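Local coordinates for protein putative citrate lyase, alfa subunit (Streptococcus mutans, PDB 2HJ0) that is a putative alpha subunit of the citrate lyase family (CitF), an alpha/beta protein built around two large mixed beta-sheets and assembled here from two chains, at residues G273-T278 against N365-C370; N303-G308 against G320-I325. All coordinates share one frame; numbering follows the deposited sequence.

How the contacts relate
Contacts 1 and 2 belong to the same mixed sheet, with centres about 9 Å apart. Four neighbouring parallel strands run across this part of it in the order 322-327, 302-305, 275-277, 369-372, so contact 2 forms one junction and contact 1 the next but one. The junction between them is made by probable backbone hydrogen bonds, F274 O to N303 N (3.2 Å) and F276 O to L306 N (3.3 Å). Along the chain, 273-278 comes first, then both segments of contact 2, and 365-370 last. The chain therefore builds outward from 275-277 on one side before returning to its other side. Both contacts also reach the second subunit.

Contact 1 (G273-T278 against N365-C370); sequences GFSFQT and NQLDIC
The hydroxyl of S275 is gripped twice by segment 365-370: OG donates to Q366 O (2.7 Å), in the carbonyl plane and on a lone pair, and accepts from D368 N (2.8 Å). A chi1 of 56° sets OG between the backbone N and the carbonyl carbon of its own residue, from where it meets both backbone groups. D368 returns the grip. Its OD2 takes the amide of S275, N to OD2 2.9 Å and nearly straight at 163°, with the donor on the anti side and 35° out of the carboxylate plane. Serine and aspartate thus bind each other's backbone N-H, pinning the loop that leads into strand 369-372 against the start of strand 275-277. A water lies between D368 OD2 and G273 O, and a weak, long ion pair with K408 may add to the hold on the carboxylate.

Further on the backbones pair in parallel, with a single hydrogen bond between the segments: Q277 N donates to I369 O at 3.0 Å. C370 CA approaches Q277 O (3.3 Å) in a CA-H...O contact. Beside this backbone, L367 lays CD1 against F276, 3.4 Å from its carbonyl carbon, while CD2 reaches CB of Q277. F276 CB meets I369 CG2 at 3.6 Å, but the phenyl ring leads away from the 365-370 segment. Q277 stretches out, and its OE1 is hydrogen-bonded by Y354.

Strand 275-277 lies between 369-372 and 302-305 in the parallel part of the sheet; the F276 side chain packs on M313 and L316 of helix 311-318, and F274 on M295 of helix 282-297.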
loop_
_atom_site.group_PDB
_atom_site.type_symbol
_atom_site.label_atom_id
_atom_site.label_comp_id
_atom_site.label_asym_id
_atom_site.label_seq_id
_atom_site.Cartn_x
_atom_site.Cartn_y
_atom_site.Cartn_z
ATOM N N GLY A 273 -12.469 -14.319 -21.501
ATOM C CA GLY A 273 -12.253 -13.436 -20.360
ATOM C C GLY A 273 -12.949 -13.765 -19.042
ATOM O O GLY A 273 -13.334 -12.866 -18.301
ATOM N N PHE A 274 -13.102 -15.051 -18.739
ATOM C CA PHE A 274 -13.769 -15.482 -17.512
ATOM C C PHE A 274 -12.708 -15.729 -16.446
ATOM O O PHE A 274 -11.580 -16.073 -16.774
ATOM C CB PHE A 274 -14.572 -16.763 -17.780
ATOM C CG PHE A 274 -13.733 -18.003 -17.807
ATOM C CD1 PHE A 274 -13.582 -18.771 -16.658
ATOM C CD2 PHE A 274 -13.047 -18.377 -18.958
ATOM C CE1 PHE A 274 -12.756 -19.897 -16.647
ATOM C CE2 PHE A 274 -12.213 -19.506 -18.963
ATOM C CZ PHE A 274 -12.067 -20.267 -17.805
ATOM N N SER A 275 -13.070 -15.552 -15.179
ATOM C CA SER A 275 -12.124 -15.747 -14.083
ATOM C C SER A 275 -12.427 -17.026 -13.324
ATOM O O SER A 275 -13.535 -17.551 -13.402
ATOM C CB SER A 275 -12.185 -14.565 -13.114
ATOM O OG SER A 275 -13.505 -14.367 -12.633
ATOM N N PHE A 276 -11.448 -17.522 -12.579
ATOM C CA PHE A 276 -11.652 -18.738 -11.820
ATOM C C PHE A 276 -10.570 -18.984 -10.774
ATOM O O PHE A 276 -9.479 -18.401 -10.812
ATOM C CB PHE A 276 -11.691 -19.943 -12.757
ATOM C CG PHE A 276 -10.374 -20.234 -13.408
ATOM C CD1 PHE A 276 -9.949 -19.501 -14.506
ATOM C CD2 PHE A 276 -9.526 -21.189 -12.879
ATOM C CE1 PHE A 276 -8.694 -19.715 -15.057
ATOM C CE2 PHE A 276 -8.268 -21.404 -13.431
ATOM C CZ PHE A 276 -7.852 -20.667 -14.519
ATOM N N GLN A 277 -10.889 -19.875 -9.847
ATOM C CA GLN A 277 -9.964 -20.268 -8.806
ATOM C C GLN A 277 -10.138 -21.770 -8.600
ATOM O O GLN A 277 -11.257 -22.256 -8.459
ATOM C CB GLN A 277 -10.254 -19.516 -7.504
ATOM C CG GLN A 277 -9.293 -19.872 -6.385
ATOM C CD GLN A 277 -9.700 -19.307 -5.045
ATOM O OE1 GLN A 277 -9.597 -18.108 -4.791
ATOM N NE2 GLN A 277 -10.178 -20.178 -4.177
ATOM N N THR A 278 -9.029 -22.506 -8.628
ATOM C CA THR A 278 -9.061 -23.952 -8.424
ATOM C C THR A 278 -8.305 -24.314 -7.167
ATOM O O THR A 278 -7.637 -23.477 -6.558
ATOM C CB THR A 278 -8.427 -24.730 -9.590
ATOM O OG1 THR A 278 -7.132 -24.192 -9.873
ATOM C CG2 THR A 278 -9.303 -24.641 -10.827
ATOM N N ASN A 365 -14.693 -10.866 -5.693
ATOM C CA ASN A 365 -15.965 -10.290 -6.090
ATOM C C ASN A 365 -16.050 -10.265 -7.619
ATOM O O ASN A 365 -17.116 -10.046 -8.201
ATOM C CB ASN A 365 -16.072 -8.882 -5.535
ATOM C CG ASN A 365 -17.464 -8.550 -5.079
ATOM O OD1 ASN A 365 -17.652 -7.653 -4.256
ATOM N ND2 ASN A 365 -18.460 -9.271 -5.606
ATOM N N GLN A 366 -14.908 -10.497 -8.261
ATOM C CA GLN A 366 -14.853 -10.520 -9.703
ATOM C C GLN A 366 -14.613 -11.938 -10.171
ATOM O O GLN A 366 -14.329 -12.186 -11.337
ATOM C CB GLN A 366 -13.740 -9.606 -10.193
ATOM C CG GLN A 366 -13.896 -8.178 -9.703
ATOM C CD GLN A 366 -15.221 -7.570 -10.102
ATOM O OE1 GLN A 366 -15.741 -6.689 -9.416
ATOM N NE2 GLN A 366 -15.771 -8.030 -11.221
ATOM N N LEU A 367 -14.756 -12.878 -9.258
ATOM C CA LEU A 367 -14.539 -14.269 -9.577
ATOM C C LEU A 367 -15.800 -14.924 -10.170
ATOM O O LEU A 367 -16.875 -14.846 -9.578
ATOM C CB LEU A 367 -14.104 -14.973 -8.299
ATOM C CG LEU A 367 -13.557 -16.389 -8.379
ATOM C CD1 LEU A 367 -12.353 -16.457 -9.316
ATOM C CD2 LEU A 367 -13.177 -16.826 -6.972
ATOM N N ASP A 368 -15.681 -15.563 -11.334
ATOM C CA ASP A 368 -16.841 -16.219 -11.943
ATOM C C ASP A 368 -17.087 -17.615 -11.383
ATOM O O ASP A 368 -18.234 -18.039 -11.244
ATOM C CB ASP A 368 -16.706 -16.337 -13.473
ATOM C CG ASP A 368 -16.686 -14.995 -14.173
ATOM O OD1 ASP A 368 -17.484 -14.099 -13.790
ATOM O OD2 ASP A 368 -15.880 -14.847 -15.123
ATOM N N ILE A 369 -16.024 -18.343 -11.072
ATOM C CA ILE A 369 -16.226 -19.681 -10.540
ATOM C C ILE A 369 -15.071 -20.136 -9.645
ATOM O O ILE A 369 -13.924 -19.753 -9.845
ATOM C CB ILE A 369 -16.468 -20.690 -11.708
ATOM C CG1 ILE A 369 -17.056 -21.978 -11.166
ATOM C CG2 ILE A 369 -15.162 -20.990 -12.447
ATOM C CD1 ILE A 369 -16.010 -22.930 -10.607
ATOM N N CYS A 370 -15.397 -20.923 -8.631
ATOM C CA CYS A 370 -14.393 -21.446 -7.734
ATOM C C CYS A 370 -14.667 -22.937 -7.505
ATOM O O CYS A 370 -15.822 -23.382 -7.497
ATOM C CB CYS A 370 -14.390 -20.683 -6.400
ATOM S SG CYS A 370 -15.898 -20.901 -5.363
HETATM O O HOH W 1 -14.457 -12.409 -15.849
#

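Contact 2 (N303-G308 against G320-I325); sequences NFALGG and GLVDKI
N303 and A305, the residues flanking F304, both bond to the backbone of K324, one to its N and the other to its O. K324 N donates to N303 O (2.8 Å, 151° at the hydrogen), and A305 N donates in turn to K324 O at 3.2 Å. In each bond the donor is tilted from the carbonyl plane, by 25° to 28°. Two CA-H...O contacts accompany these bonds in the parallel register: F304 CA also approaches K324 O, at 3.0 Å, and I325 CA lies 3.4 Å from A305 O.

The apolar part centres on V322. Its CG2, anti to the backbone N, lies against the F304-A305 backbone, 3.5 Å from F304 CA, and reaches A305 CB at 4.1 Å. A305 and I325 share one face of the sheet, where they pack on M313 and L317 of helix 311-318.

F304 and K324 share the other face, their CB atoms 4.1 Å apart, but both side chains then lead away from the partner segment. The F304 side chain packs on S275 and Q366, and on P214 of the second subunit. NZ of K324 makes weak hydrogen bonds to P214 O and T216 OG1 of that subunit. D323 rests its CB on N303 O, while OD1 has long, weak ion pairs with K301 and K345.

Strand 302-305, helix 311-318 and strand 322-327 form a beta-alpha-beta crossover between adjacent parallel strands, the building unit of doubly wound, Rossmann-like sheets, consistent with the clan of this family.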
loop_
_atom_site.group_PDB
_atom_site.type_symbol
_atom_site.label_atom_id
_atom_site.label_comp_id
_atom_site.label_asym_id
_atom_site.label_seq_id
_atom_site.Cartn_x
_atom_site.Cartn_y
_atom_site.Cartn_z
ATOM N N ASN A 303 -9.356 -14.260 -18.149
ATOM C CA ASN A 303 -8.707 -12.998 -17.790
ATOM C C ASN A 303 -7.734 -13.139 -16.612
ATOM O O ASN A 303 -6.663 -12.537 -16.619
ATOM C CB ASN A 303 -9.747 -11.922 -17.461
ATOM C CG ASN A 303 -10.661 -12.318 -16.308
ATOM O OD1 ASN A 303 -11.478 -11.518 -15.850
ATOM N ND2 ASN A 303 -10.528 -13.557 -15.836
ATOM N N PHE A 304 -8.104 -13.906 -15.593
ATOM C CA PHE A 304 -7.206 -14.105 -14.460
ATOM C C PHE A 304 -7.574 -15.288 -13.576
ATOM O O PHE A 304 -8.703 -15.769 -13.591
ATOM C CB PHE A 304 -7.117 -12.839 -13.584
ATOM C CG PHE A 304 -8.358 -12.569 -12.771
ATOM C CD1 PHE A 304 -9.407 -11.831 -13.303
ATOM C CD2 PHE A 304 -8.499 -13.091 -11.493
ATOM C CE1 PHE A 304 -10.570 -11.620 -12.577
ATOM C CE2 PHE A 304 -9.666 -12.884 -10.764
ATOM C CZ PHE A 304 -10.696 -12.148 -11.307
ATOM N N ALA A 305 -6.583 -15.745 -12.821
ATOM C CA ALA A 305 -6.735 -16.836 -11.878
ATOM C C ALA A 305 -6.398 -16.241 -10.493
ATOM O O ALA A 305 -5.593 -15.303 -10.381
ATOM C CB ALA A 305 -5.784 -17.952 -12.229
ATOM N N LEU A 306 -7.004 -16.789 -9.443
ATOM C CA LEU A 306 -6.788 -16.276 -8.097
ATOM C C LEU A 306 -6.398 -17.318 -7.066
ATOM O O LEU A 306 -6.141 -18.475 -7.383
ATOM C CB LEU A 306 -8.065 -15.581 -7.629
ATOM C CG LEU A 306 -8.075 -14.871 -6.281
ATOM C CD1 LEU A 306 -7.042 -13.758 -6.293
ATOM C CD2 LEU A 306 -9.472 -14.315 -6.004
ATOM N N GLY A 307 -6.340 -16.869 -5.819
ATOM C CA GLY A 307 -6.057 -17.744 -4.694
ATOM C C GLY A 307 -4.628 -18.085 -4.352
ATOM O O GLY A 307 -3.727 -17.242 -4.366
ATOM N N GLY A 308 -4.483 -19.344 -3.954
ATOM C CA GLY A 308 -3.202 -19.902 -3.623
ATOM C C GLY A 308 -2.819 -20.490 -4.958
ATOM O O GLY A 308 -3.478 -21.402 -5.467
ATOM N N GLY A 320 -0.275 -18.699 -22.221
ATOM C CA GLY A 320 -1.154 -17.646 -22.694
ATOM C C GLY A 320 -2.637 -17.962 -22.556
ATOM O O GLY A 320 -3.459 -17.347 -23.231
ATOM N N LEU A 321 -2.994 -18.906 -21.686
ATOM C CA LEU A 321 -4.396 -19.252 -21.505
ATOM C C LEU A 321 -5.101 -18.397 -20.458
ATOM O O LEU A 321 -6.332 -18.311 -20.427
ATOM C CB LEU A 321 -4.543 -20.719 -21.142
ATOM C CG LEU A 321 -4.863 -21.635 -22.324
ATOM C CD1 LEU A 321 -3.682 -21.691 -23.281
ATOM C CD2 LEU A 321 -5.179 -23.025 -21.775
ATOM N N VAL A 322 -4.322 -17.783 -19.584
ATOM C CA VAL A 322 -4.869 -16.906 -18.568
ATOM C C VAL A 322 -4.012 -15.643 -18.613
ATOM O O VAL A 322 -2.787 -15.691 -18.478
ATOM C CB VAL A 322 -4.851 -17.577 -17.149
ATOM C CG1 VAL A 322 -3.437 -17.950 -16.743
ATOM C CG2 VAL A 322 -5.465 -16.646 -16.128
ATOM N N ASP A 323 -4.672 -14.515 -18.833
ATOM C CA ASP A 323 -3.988 -13.242 -18.949
ATOM C C ASP A 323 -3.213 -12.768 -17.726
ATOM O O ASP A 323 -2.034 -12.446 -17.830
ATOM C CB ASP A 323 -4.971 -12.154 -19.366
ATOM C CG ASP A 323 -4.262 -10.918 -19.836
ATOM O OD1 ASP A 323 -3.560 -11.013 -20.870
ATOM O OD2 ASP A 323 -4.377 -9.860 -19.180
ATOM N N LYS A 324 -3.870 -12.704 -16.576
ATOM C CA LYS A 324 -3.206 -12.261 -15.365
ATOM C C LYS A 324 -3.449 -13.259 -14.262
ATOM O O LYS A 324 -4.250 -14.173 -14.406
ATOM C CB LYS A 324 -3.763 -10.925 -14.913
ATOM C CG LYS A 324 -3.611 -9.806 -15.890
ATOM C CD LYS A 324 -2.273 -9.132 -15.737
ATOM C CE LYS A 324 -2.207 -7.887 -16.588
ATOM N NZ LYS A 324 -3.321 -6.951 -16.315
ATOM N N ILE A 325 -2.765 -13.075 -13.147
ATOM C CA ILE A 325 -2.944 -13.956 -12.004
ATOM C C ILE A 325 -2.691 -13.174 -10.705
ATOM O O ILE A 325 -1.615 -12.591 -10.505
ATOM C CB ILE A 325 -2.033 -15.204 -12.118
ATOM C CG1 ILE A 325 -1.836 -15.852 -10.764
ATOM C CG2 ILE A 325 -0.686 -14.831 -12.661
ATOM C CD1 ILE A 325 -0.865 -16.994 -10.859
#